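Local coordinates for protein 223aa long hypothetical arylmalonate decarboxylase (Sulfolobus tokodaii, PDB 2DGD) that probably acts as a lyase of the arylmalonate decarboxylase family, removing a carboxyl group from arylmalonate-type substrates, although its true function has not been established, at residues S67-I71 against A210-L214; T78-A82 against I94-S98; A204-W208 against K219-F223. The contacts are given in a common frame with arbitrary orientation. Residues are numbered along the deposited sequence.

Interaction 1 of 3, residues S67-I71 against A210-L214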
ATOM      1  N   SER A  67     -15.599  26.284 -19.166  1.00 28.30           N
ATOM      2  CA  SER A  67     -16.371  25.044 -19.159  1.00 26.52           C
ATOM      3  C   SER A  67     -16.482  24.279 -20.471  1.00 25.33           C
ATOM      4  O   SER A  67     -16.571  24.863 -21.546  1.00 26.47           O
ATOM      5  CB  SER A  67     -17.786  25.329 -18.655  1.00 26.85           C
ATOM      6  OG  SER A  67     -17.764  25.921 -17.373  1.00 27.67           O
ATOM      7  N   ASP A  68     -16.482  22.958 -20.363  1.00 24.03           N
ATOM      8  CA  ASP A  68     -16.647  22.089 -21.514  1.00 23.78           C
ATOM      9  C   ASP A  68     -18.137  21.767 -21.560  1.00 24.33           C
ATOM     10  O   ASP A  68     -18.702  21.459 -22.610  1.00 24.71           O
ATOM     11  CB  ASP A  68     -15.844  20.801 -21.346  1.00 23.89           C
ATOM     12  CG  ASP A  68     -14.391  20.978 -21.700  1.00 26.05           C
ATOM     13  OD1 ASP A  68     -14.129  21.493 -22.803  1.00 26.52           O
ATOM     14  OD2 ASP A  68     -13.513  20.601 -20.891  1.00 28.26           O
ATOM     15  N   ILE A  69     -18.761  21.829 -20.387  1.00 22.98           N
ATOM     16  CA  ILE A  69     -20.184  21.579 -20.239  1.00 21.07           C
ATOM     17  C   ILE A  69     -20.580  22.242 -18.932  1.00 21.22           C
ATOM     18  O   ILE A  69     -19.734  22.448 -18.067  1.00 20.49           O
ATOM     19  CB  ILE A  69     -20.504  20.074 -20.189  1.00 19.66           C
ATOM     20  CG1 ILE A  69     -22.010  19.869 -20.317  1.00 18.87           C
ATOM     21  CG2 ILE A  69     -20.009  19.465 -18.886  1.00 18.87           C
ATOM     22  CD1 ILE A  69     -22.406  18.433 -20.519  1.00 19.08           C
ATOM     23  N   ILE A  70     -21.855  22.586 -18.787  1.00 21.91           N
ATOM     24  CA  ILE A  70     -22.316  23.254 -17.578  1.00 22.77           C
ATOM     25  C   ILE A  70     -23.482  22.550 -16.915  1.00 23.42           C
ATOM     26  O   ILE A  70     -24.384  22.059 -17.580  1.00 24.43           O
ATOM     27  CB  ILE A  70     -22.711  24.719 -17.884  1.00 22.95           C
ATOM     28  CG1 ILE A  70     -21.455  25.511 -18.255  1.00 22.75           C
ATOM     29  CG2 ILE A  70     -23.431  25.332 -16.696  1.00 22.05           C
ATOM     30  CD1 ILE A  70     -21.702  26.950 -18.574  1.00 24.14           C
ATOM     31  N   ILE A  71     -23.448  22.500 -15.590  1.00 24.60           N
ATOM     32  CA  ILE A  71     -24.501  21.867 -14.809  1.00 24.32           C
ATOM     33  C   ILE A  71     -25.256  22.966 -14.088  1.00 25.62           C
ATOM     34  O   ILE A  71     -24.640  23.817 -13.447  1.00 25.80           O
ATOM     35  CB  ILE A  71     -23.930  20.921 -13.724  1.00 23.05           C
ATOM     36  CG1 ILE A  71     -23.175  19.758 -14.369  1.00 21.29           C
ATOM     37  CG2 ILE A  71     -25.051  20.410 -12.837  1.00 21.85           C
ATOM     38  CD1 ILE A  71     -22.511  18.839 -13.364  1.00 17.96           C
ATOM     39  N   ALA A 210     -23.244  14.538 -17.216  1.00 25.68           N
ATOM     40  CA  ALA A 210     -22.162  15.393 -17.681  1.00 24.59           C
ATOM     41  C   ALA A 210     -20.991  14.577 -18.216  1.00 24.61           C
ATOM     42  O   ALA A 210     -20.492  14.832 -19.312  1.00 25.49           O
ATOM     43  CB  ALA A 210     -21.696  16.300 -16.548  1.00 23.90           C
ATOM     44  N   LEU A 211     -20.555  13.595 -17.436  1.00 24.30           N
ATOM     45  CA  LEU A 211     -19.431  12.745 -17.822  1.00 23.81           C
ATOM     46  C   LEU A 211     -19.722  11.948 -19.082  1.00 24.05           C
ATOM     47  O   LEU A 211     -18.800  11.623 -19.824  1.00 24.01           O
ATOM     48  CB  LEU A 211     -19.075  11.793 -16.678  1.00 22.57           C
ATOM     49  CG  LEU A 211     -17.892  12.121 -15.769  1.00 20.74           C
ATOM     50  CD1 LEU A 211     -17.539  13.589 -15.819  1.00 20.95           C
ATOM     51  CD2 LEU A 211     -18.234  11.690 -14.368  1.00 20.89           C
ATOM     52  N   ASN A 212     -20.996  11.629 -19.308  1.00 24.38           N
ATOM     53  CA  ASN A 212     -21.400  10.880 -20.492  1.00 24.95           C
ATOM     54  C   ASN A 212     -21.302  11.758 -21.717  1.00 25.63           C
ATOM     55  O   ASN A 212     -20.783  11.339 -22.753  1.00 26.95           O
ATOM     56  CB  ASN A 212     -22.838  10.392 -20.372  1.00 27.69           C
ATOM     57  CG  ASN A 212     -22.959   9.085 -19.612  1.00 30.89           C
ATOM     58  OD1 ASN A 212     -22.240   8.120 -19.883  1.00 31.96           O
ATOM     59  ND2 ASN A 212     -23.891   9.041 -18.668  1.00 32.97           N
ATOM     60  N   LYS A 213     -21.816  12.979 -21.608  1.00 24.68           N
ATOM     61  CA  LYS A 213     -21.780  13.892 -22.730  1.00 25.05           C
ATOM     62  C   LYS A 213     -20.342  14.225 -23.102  1.00 24.49           C
ATOM     63  O   LYS A 213     -20.011  14.295 -24.282  1.00 25.27           O
ATOM     64  CB  LYS A 213     -22.586  15.152 -22.406  1.00 27.54           C
ATOM     65  CG  LYS A 213     -24.073  14.855 -22.224  1.00 31.77           C
ATOM     66  CD  LYS A 213     -24.868  16.007 -21.593  1.00 35.67           C
ATOM     67  CE  LYS A 213     -25.469  16.957 -22.629  1.00 37.83           C
ATOM     68  NZ  LYS A 213     -26.427  17.922 -21.998  1.00 36.42           N
ATOM     69  N   LEU A 214     -19.481  14.403 -22.106  1.00 22.98           N
ATOM     70  CA  LEU A 214     -18.082  14.711 -22.379  1.00 23.32           C
ATOM     71  C   LEU A 214     -17.296  13.472 -22.796  1.00 23.52           C
ATOM     72  O   LEU A 214     -16.228  13.580 -23.401  1.00 23.94           O
ATOM     73  CB  LEU A 214     -17.416  15.323 -21.151  1.00 23.45           C
ATOM     74  CG  LEU A 214     -17.925  16.674 -20.671  1.00 22.80           C
ATOM     75  CD1 LEU A 214     -17.078  17.119 -19.497  1.00 23.02           C
ATOM     76  CD2 LEU A 214     -17.854  17.686 -21.795  1.00 21.60           C
TER
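This is an apolar helix-on-strand contact, in which residues 210-214 of helix 202-214 lie over strand 69-72, an outermost strand of the three-stranded parallel sheet within this chain. The short axes of strand 69-71 and helix 210-214 pass 9.4 Å apart at 168°, so the helix runs nearly antiparallel to the strand. I69 is the central residue. Its CG2 lies 3.8 Å from L214 CD1 and 4.3 Å from A210 CB, while its CD1 reaches K213 CD at 3.6 Å. The i, i+3, i+4 spacing of A210, K213 and L214 puts all three on the helix face that meets the strand. The small A210 leaves room for I69 and also for I71, whose CD1 is 4.2 Å from A210 CB. Antiparallel packing of a helix on a parallel strand is the rule in alpha/beta folds. Here the helix follows strand 199-201 of the other sheet, so it ties the C-terminal end of the chain to the N-terminal sheet. I70 points away, to Y60 and L63 of helix 49-63 on the opposite face. Lysine suits the margin because its aliphatic part packs on I69 while NZ bonds to D91 O. D68 likewise offers CB to L214 CD2 at 3.7 Å and sends OD2 to the backbone N of R7. K163 of a second subunit hydrogen-bonds through NZ to L214 O of this chain.

Interaction 2 of 3, residues T78-A82 against I94-S98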
ATOM      1  N   THR A  78     -36.557  24.967 -12.636  1.00 47.96           N
ATOM      2  CA  THR A  78     -36.460  23.740 -13.409  1.00 48.52           C
ATOM      3  C   THR A  78     -37.794  23.051 -13.683  1.00 49.78           C
ATOM      4  O   THR A  78     -37.941  22.347 -14.683  1.00 49.93           O
ATOM      5  CB  THR A  78     -35.507  22.733 -12.729  1.00 47.56           C
ATOM      6  OG1 THR A  78     -36.002  22.398 -11.428  1.00 46.61           O
ATOM      7  CG2 THR A  78     -34.118  23.331 -12.601  1.00 46.21           C
ATOM      8  N   HIS A  79     -38.771  23.260 -12.808  1.00 51.24           N
ATOM      9  CA  HIS A  79     -40.075  22.630 -12.982  1.00 51.67           C
ATOM     10  C   HIS A  79     -40.949  23.286 -14.053  1.00 51.72           C
ATOM     11  O   HIS A  79     -41.542  22.594 -14.879  1.00 52.12           O
ATOM     12  CB  HIS A  79     -40.823  22.597 -11.648  1.00 51.94           C
ATOM     13  CG  HIS A  79     -40.322  21.549 -10.701  1.00 52.54           C
ATOM     14  ND1 HIS A  79     -39.003  21.457 -10.318  1.00 54.03           N
ATOM     15  CD2 HIS A  79     -40.970  20.558 -10.046  1.00 53.48           C
ATOM     16  CE1 HIS A  79     -38.858  20.454  -9.468  1.00 53.82           C
ATOM     17  NE2 HIS A  79     -40.038  19.892  -9.287  1.00 53.73           N
ATOM     18  N   LYS A  80     -41.023  24.614 -14.050  1.00 51.68           N
ATOM     19  CA  LYS A  80     -41.841  25.324 -15.032  1.00 51.06           C
ATOM     20  C   LYS A  80     -41.089  26.108 -16.097  1.00 50.29           C
ATOM     21  O   LYS A  80     -41.670  26.477 -17.109  1.00 50.59           O
ATOM     22  CB  LYS A  80     -42.819  26.271 -14.328  1.00 52.24           C
ATOM     23  CG  LYS A  80     -44.223  25.703 -14.125  1.00 54.46           C
ATOM     24  CD  LYS A  80     -44.294  24.710 -12.980  1.00 56.33           C
ATOM     25  CE  LYS A  80     -44.207  25.422 -11.640  1.00 58.64           C
ATOM     26  NZ  LYS A  80     -45.336  26.387 -11.453  1.00 59.45           N
ATOM     27  N   HIS A  81     -39.804  26.368 -15.889  1.00 50.80           N
ATOM     28  CA  HIS A  81     -39.043  27.130 -16.879  1.00 50.47           C
ATOM     29  C   HIS A  81     -37.780  26.460 -17.420  1.00 49.14           C
ATOM     30  O   HIS A  81     -36.845  27.136 -17.849  1.00 47.67           O
ATOM     31  CB  HIS A  81     -38.690  28.502 -16.308  1.00 51.42           C
ATOM     32  CG  HIS A  81     -39.885  29.305 -15.900  1.00 52.68           C
ATOM     33  ND1 HIS A  81     -40.633  29.007 -14.782  1.00 52.91           N
ATOM     34  CD2 HIS A  81     -40.481  30.372 -16.480  1.00 52.88           C
ATOM     35  CE1 HIS A  81     -41.639  29.858 -14.690  1.00 52.84           C
ATOM     36  NE2 HIS A  81     -41.570  30.697 -15.708  1.00 53.11           N
ATOM     37  N   ALA A  82     -37.765  25.131 -17.411  1.00 48.71           N
ATOM     38  CA  ALA A  82     -36.622  24.382 -17.906  1.00 48.56           C
ATOM     39  C   ALA A  82     -36.233  24.851 -19.309  1.00 48.30           C
ATOM     40  O   ALA A  82     -35.051  24.941 -19.637  1.00 48.33           O
ATOM     41  CB  ALA A  82     -36.943  22.890 -17.921  1.00 48.12           C
ATOM     42  N   ILE A  94     -29.341  19.438 -16.428  1.00 27.48           N
ATOM     43  CA  ILE A  94     -30.274  19.731 -15.352  1.00 28.44           C
ATOM     44  C   ILE A  94     -30.363  18.465 -14.515  1.00 28.20           C
ATOM     45  O   ILE A  94     -30.987  17.494 -14.921  1.00 27.97           O
ATOM     46  CB  ILE A  94     -31.663  20.117 -15.907  1.00 28.89           C
ATOM     47  CG1 ILE A  94     -31.539  21.401 -16.733  1.00 29.46           C
ATOM     48  CG2 ILE A  94     -32.649  20.332 -14.764  1.00 28.36           C
ATOM     49  CD1 ILE A  94     -32.820  21.831 -17.397  1.00 30.95           C
ATOM     50  N   PRO A  95     -29.723  18.461 -13.332  1.00 29.12           N
ATOM     51  CA  PRO A  95     -29.727  17.295 -12.443  1.00 29.96           C
ATOM     52  C   PRO A  95     -31.044  16.529 -12.328  1.00 31.81           C
ATOM     53  O   PRO A  95     -31.049  15.299 -12.394  1.00 31.71           O
ATOM     54  CB  PRO A  95     -29.230  17.864 -11.106  1.00 28.25           C
ATOM     55  CG  PRO A  95     -29.376  19.353 -11.247  1.00 28.34           C
ATOM     56  CD  PRO A  95     -29.072  19.609 -12.681  1.00 27.74           C
ATOM     57  N   GLU A  96     -32.155  17.243 -12.170  1.00 34.03           N
ATOM     58  CA  GLU A  96     -33.461  16.601 -12.050  1.00 35.88           C
ATOM     59  C   GLU A  96     -33.780  15.737 -13.276  1.00 34.37           C
ATOM     60  O   GLU A  96     -34.301  14.632 -13.150  1.00 33.64           O
ATOM     61  CB  GLU A  96     -34.543  17.665 -11.847  1.00 40.73           C
ATOM     62  CG  GLU A  96     -35.930  17.102 -11.620  1.00 48.06           C
ATOM     63  CD  GLU A  96     -36.742  17.940 -10.646  1.00 52.75           C
ATOM     64  OE1 GLU A  96     -36.420  17.942  -9.431  1.00 55.12           O
ATOM     65  OE2 GLU A  96     -37.704  18.597 -11.101  1.00 55.69           O
ATOM     66  N   GLU A  97     -33.462  16.244 -14.462  1.00 32.92           N
ATOM     67  CA  GLU A  97     -33.704  15.507 -15.693  1.00 31.73           C
ATOM     68  C   GLU A  97     -32.720  14.347 -15.833  1.00 29.99           C
ATOM     69  O   GLU A  97     -33.027  13.336 -16.459  1.00 29.22           O
ATOM     70  CB  GLU A  97     -33.581  16.439 -16.900  1.00 34.02           C
ATOM     71  CG  GLU A  97     -34.605  17.566 -16.925  1.00 37.92           C
ATOM     72  CD  GLU A  97     -34.592  18.364 -18.238  1.00 42.56           C
ATOM     73  OE1 GLU A  97     -35.405  19.316 -18.354  1.00 43.81           O
ATOM     74  OE2 GLU A  97     -33.780  18.042 -19.148  1.00 42.46           O
ATOM     75  N   SER A  98     -31.535  14.502 -15.251  1.00 29.12           N
ATOM     76  CA  SER A  98     -30.505  13.466 -15.295  1.00 27.48           C
ATOM     77  C   SER A  98     -30.996  12.275 -14.486  1.00 27.64           C
ATOM     78  O   SER A  98     -30.822  11.122 -14.883  1.00 26.58           O
ATOM     79  CB  SER A  98     -29.199  13.985 -14.692  1.00 26.14           C
ATOM     80  OG  SER A  98     -28.733  15.126 -15.381  1.00 27.12           O
TER
HETATM   81  O   HOH W   1     -37.072  19.250 -15.360  1.00 44.02           O
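The loop after strand 69-72, up to A82 at the start of helix 82-88, faces the start of helix 95-105, and the rotamers decide what meets. T78 takes the p rotamer, which lets it serve two surroundings: CG2 lies 4.0 Å from I94 CG2, while OG1 bonds to T75 O within its own loop. H79 leaves the backbone away from the helix, but its m rotamer and chi2 of 55° swing the ring back. H79 ND1 makes a weak hydrogen bond to T78 OG1 at 3.3 Å. E96, with chi1 t and chi2 between wells, has OE2 modelled over one face of the H79 ring, too tightly for an interaction to be read from it. W128 meets the same imidazole ring. A82, small enough for close approach, sets CB 4.3 Å from I94 CD1 and 3.9 Å from E97 OE1. E97 is m, t and stretched out, its OE1 held by a salt bridge to K86. A water donates to T78 O at 3.3 Å and, weakly, to E97 OE1 at 3.4 Å. I94 is the N-cap: its O accepts from S98 N at 3.1 Å, and its side chain is spent on packing. P95 suits the first turn, where no backbone donor is needed. A loop beyond the C-terminal end of a parallel strand, here 69-72, is consistent with a pocket, as in aspartate/glutamate racemase relatives, though none has been identified here.

Interaction 3 of 3, residues A204-W208 against K219-F223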
ATOM      1  N   ALA A 204     -25.016  12.793  -8.003  1.00 18.41           N
ATOM      2  CA  ALA A 204     -24.436  11.686  -8.758  1.00 18.96           C
ATOM      3  C   ALA A 204     -25.052  11.606 -10.159  1.00 19.94           C
ATOM      4  O   ALA A 204     -24.353  11.361 -11.147  1.00 18.58           O
ATOM      5  CB  ALA A 204     -24.647  10.381  -8.018  1.00 18.30           C
ATOM      6  N   ALA A 205     -26.365  11.809 -10.238  1.00 20.29           N
ATOM      7  CA  ALA A 205     -27.064  11.770 -11.511  1.00 19.90           C
ATOM      8  C   ALA A 205     -26.531  12.874 -12.413  1.00 21.23           C
ATOM      9  O   ALA A 205     -26.302  12.663 -13.601  1.00 21.77           O
ATOM     10  CB  ALA A 205     -28.545  11.943 -11.298  1.00 19.00           C
ATOM     11  N   ALA A 206     -26.326  14.056 -11.849  1.00 22.12           N
ATOM     12  CA  ALA A 206     -25.813  15.168 -12.634  1.00 23.94           C
ATOM     13  C   ALA A 206     -24.442  14.837 -13.233  1.00 25.57           C
ATOM     14  O   ALA A 206     -24.209  15.069 -14.420  1.00 25.46           O
ATOM     15  CB  ALA A 206     -25.721  16.407 -11.776  1.00 23.41           C
HETATM   16  N   MSE A 207     -23.538  14.295 -12.417  1.00 27.44           N
HETATM   17  CA  MSE A 207     -22.201  13.941 -12.893  1.00 28.71           C
HETATM   18  C   MSE A 207     -22.258  12.848 -13.945  1.00 28.41           C
HETATM   19  O   MSE A 207     -21.488  12.850 -14.908  1.00 27.65           O
HETATM   20  CB  MSE A 207     -21.323  13.488 -11.734  1.00 31.24           C
HETATM   21  CG  MSE A 207     -20.436  14.589 -11.214  1.00 38.97           C
HETATM   22 SE   MSE A 207     -19.192  15.232 -12.564  1.00 45.09          SE
HETATM   23  CE  MSE A 207     -17.563  14.425 -11.882  1.00 40.48           C
ATOM     24  N   TRP A 208     -23.171  11.908 -13.742  1.00 27.99           N
ATOM     25  CA  TRP A 208     -23.360  10.809 -14.672  1.00 27.18           C
ATOM     26  C   TRP A 208     -23.631  11.366 -16.072  1.00 27.20           C
ATOM     27  O   TRP A 208     -22.952  11.006 -17.033  1.00 24.96           O
ATOM     28  CB  TRP A 208     -24.539   9.959 -14.210  1.00 26.47           C
ATOM     29  CG  TRP A 208     -24.983   8.932 -15.193  1.00 25.81           C
ATOM     30  CD1 TRP A 208     -24.357   7.752 -15.496  1.00 24.01           C
ATOM     31  CD2 TRP A 208     -26.173   8.973 -15.990  1.00 25.38           C
ATOM     32  NE1 TRP A 208     -25.090   7.054 -16.428  1.00 23.95           N
ATOM     33  CE2 TRP A 208     -26.209   7.780 -16.749  1.00 25.34           C
ATOM     34  CE3 TRP A 208     -27.216   9.900 -16.132  1.00 24.47           C
ATOM     35  CZ2 TRP A 208     -27.252   7.490 -17.642  1.00 24.44           C
ATOM     36  CZ3 TRP A 208     -28.253   9.612 -17.019  1.00 25.25           C
ATOM     37  CH2 TRP A 208     -28.259   8.415 -17.761  1.00 24.55           C
ATOM     38  N   LYS A 219     -16.546   6.063 -12.375  1.00 31.84           N
ATOM     39  CA  LYS A 219     -17.385   5.229 -11.534  1.00 31.26           C
ATOM     40  C   LYS A 219     -18.102   6.073 -10.484  1.00 28.92           C
ATOM     41  O   LYS A 219     -17.558   6.359  -9.419  1.00 28.85           O
ATOM     42  CB  LYS A 219     -16.553   4.147 -10.839  1.00 35.01           C
ATOM     43  CG  LYS A 219     -17.385   3.315  -9.865  1.00 40.93           C
ATOM     44  CD  LYS A 219     -16.674   2.057  -9.391  1.00 45.21           C
ATOM     45  CE  LYS A 219     -17.625   1.178  -8.557  1.00 47.95           C
ATOM     46  NZ  LYS A 219     -17.046  -0.158  -8.189  1.00 48.09           N
ATOM     47  N   LEU A 220     -19.324   6.483 -10.792  1.00 26.13           N
ATOM     48  CA  LEU A 220     -20.098   7.276  -9.858  1.00 23.41           C
ATOM     49  C   LEU A 220     -20.592   6.347  -8.758  1.00 22.43           C
ATOM     50  O   LEU A 220     -20.635   5.129  -8.938  1.00 21.96           O
ATOM     51  CB  LEU A 220     -21.270   7.945 -10.575  1.00 23.36           C
ATOM     52  CG  LEU A 220     -20.893   8.947 -11.669  1.00 22.10           C
ATOM     53  CD1 LEU A 220     -19.813   9.881 -11.164  1.00 21.34           C
ATOM     54  CD2 LEU A 220     -20.397   8.207 -12.885  1.00 24.70           C
ATOM     55  N   PRO A 221     -20.963   6.909  -7.598  1.00 22.03           N
ATOM     56  CA  PRO A 221     -21.447   6.130  -6.458  1.00 22.64           C
ATOM     57  C   PRO A 221     -22.945   5.845  -6.395  1.00 23.49           C
ATOM     58  O   PRO A 221     -23.768   6.642  -6.854  1.00 24.02           O
ATOM     59  CB  PRO A 221     -20.981   6.963  -5.277  1.00 22.37           C
ATOM     60  CG  PRO A 221     -21.217   8.347  -5.775  1.00 20.78           C
ATOM     61  CD  PRO A 221     -20.689   8.300  -7.193  1.00 22.41           C
ATOM     62  N   GLY A 222     -23.282   4.695  -5.819  1.00 23.58           N
ATOM     63  CA  GLY A 222     -24.673   4.317  -5.654  1.00 24.64           C
ATOM     64  C   GLY A 222     -25.377   3.533  -6.742  1.00 26.14           C
ATOM     65  O   GLY A 222     -26.515   3.121  -6.534  1.00 28.76           O
ATOM     66  N   PHE A 223     -24.745   3.321  -7.891  1.00 25.48           N
ATOM     67  CA  PHE A 223     -25.400   2.572  -8.962  1.00 25.72           C
ATOM     68  C   PHE A 223     -24.425   2.038  -9.998  1.00 26.62           C
ATOM     69  O   PHE A 223     -23.219   2.363  -9.885  1.00 27.21           O
ATOM     70  CB  PHE A 223     -26.450   3.438  -9.675  1.00 25.30           C
ATOM     71  CG  PHE A 223     -25.916   4.742 -10.188  1.00 25.48           C
ATOM     72  CD1 PHE A 223     -25.927   5.881  -9.382  1.00 27.22           C
ATOM     73  CD2 PHE A 223     -25.360   4.827 -11.459  1.00 24.78           C
ATOM     74  CE1 PHE A 223     -25.385   7.094  -9.839  1.00 27.96           C
ATOM     75  CE2 PHE A 223     -24.816   6.030 -11.925  1.00 26.73           C
ATOM     76  CZ  PHE A 223     -24.829   7.164 -11.113  1.00 27.95           C
ATOM     77  OXT PHE A 223     -24.892   1.312 -10.911  1.00 24.74           O
TER
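Helix 202-214 is crossed by the chain's own C-terminal tail. A204 comes first, its backbone N bonded to S201 OG. The small methyl fits where a longer side chain would collide: CB is 3.8 Å from F223 CE1 and 4.0 Å from P221 O, while A204 O lies 4.3 Å from L220 CG. A205 faces away, onto V99 of helix 95-105. M207, present as selenomethionine, starts toward the tail, with CB 4.0 Å from L220 CD1, and then turns its end away to L23 and M26 of helix 19-26. L220 is well suited to this place, since its branched side chain fills the space beside the helix turn, with CG 4.3 Å from W208 N. W208 ends the segment. Its five-membered ring and the F223 ring form an offset edge-to-face pair, with F223 presenting its edge, centroids 5.7 Å apart and planes at 87°; the closest atoms are W208 CD1 and F223 CE2 at 4.0 Å. G222 shapes the approach of F223: at phi 90° and psi -7° a CB would jam against the carbonyl O of P221, which favours glycine. G222 also shares a backbone hydrogen bond with V199, so the tail is fastened beside strand 199-201. A C-terminal tail laid across the final helix thus closes this two-sheet alpha/beta fold, of the kind found in the aspartate/glutamate racemase superfamily.

Overall arrangement
Helix 202-214 joins the set: interaction 1 uses residues 210-214, interaction 3 residues 204-208, and interaction 2 abuts it from helix 95-105. The centres of interactions 1 and 2 lie about 16 Å apart. Those of interactions 1 and 3 are about 13 Å apart, and those of interactions 2 and 3 about 17 Å. Packing bridges each pair: I71 CG2 is 4.1 Å from P95 CD, L211 CD2 is 4.0 Å from L220 CD1, and P95 CB is 3.9 Å from A206 CB. Interaction 2 is nested within the loop closed by interaction 1, whereas 1 and 3 cross along the chain. In relatives the active site lies between the two sheet-bearing halves, probably so here, though no ligand marks it.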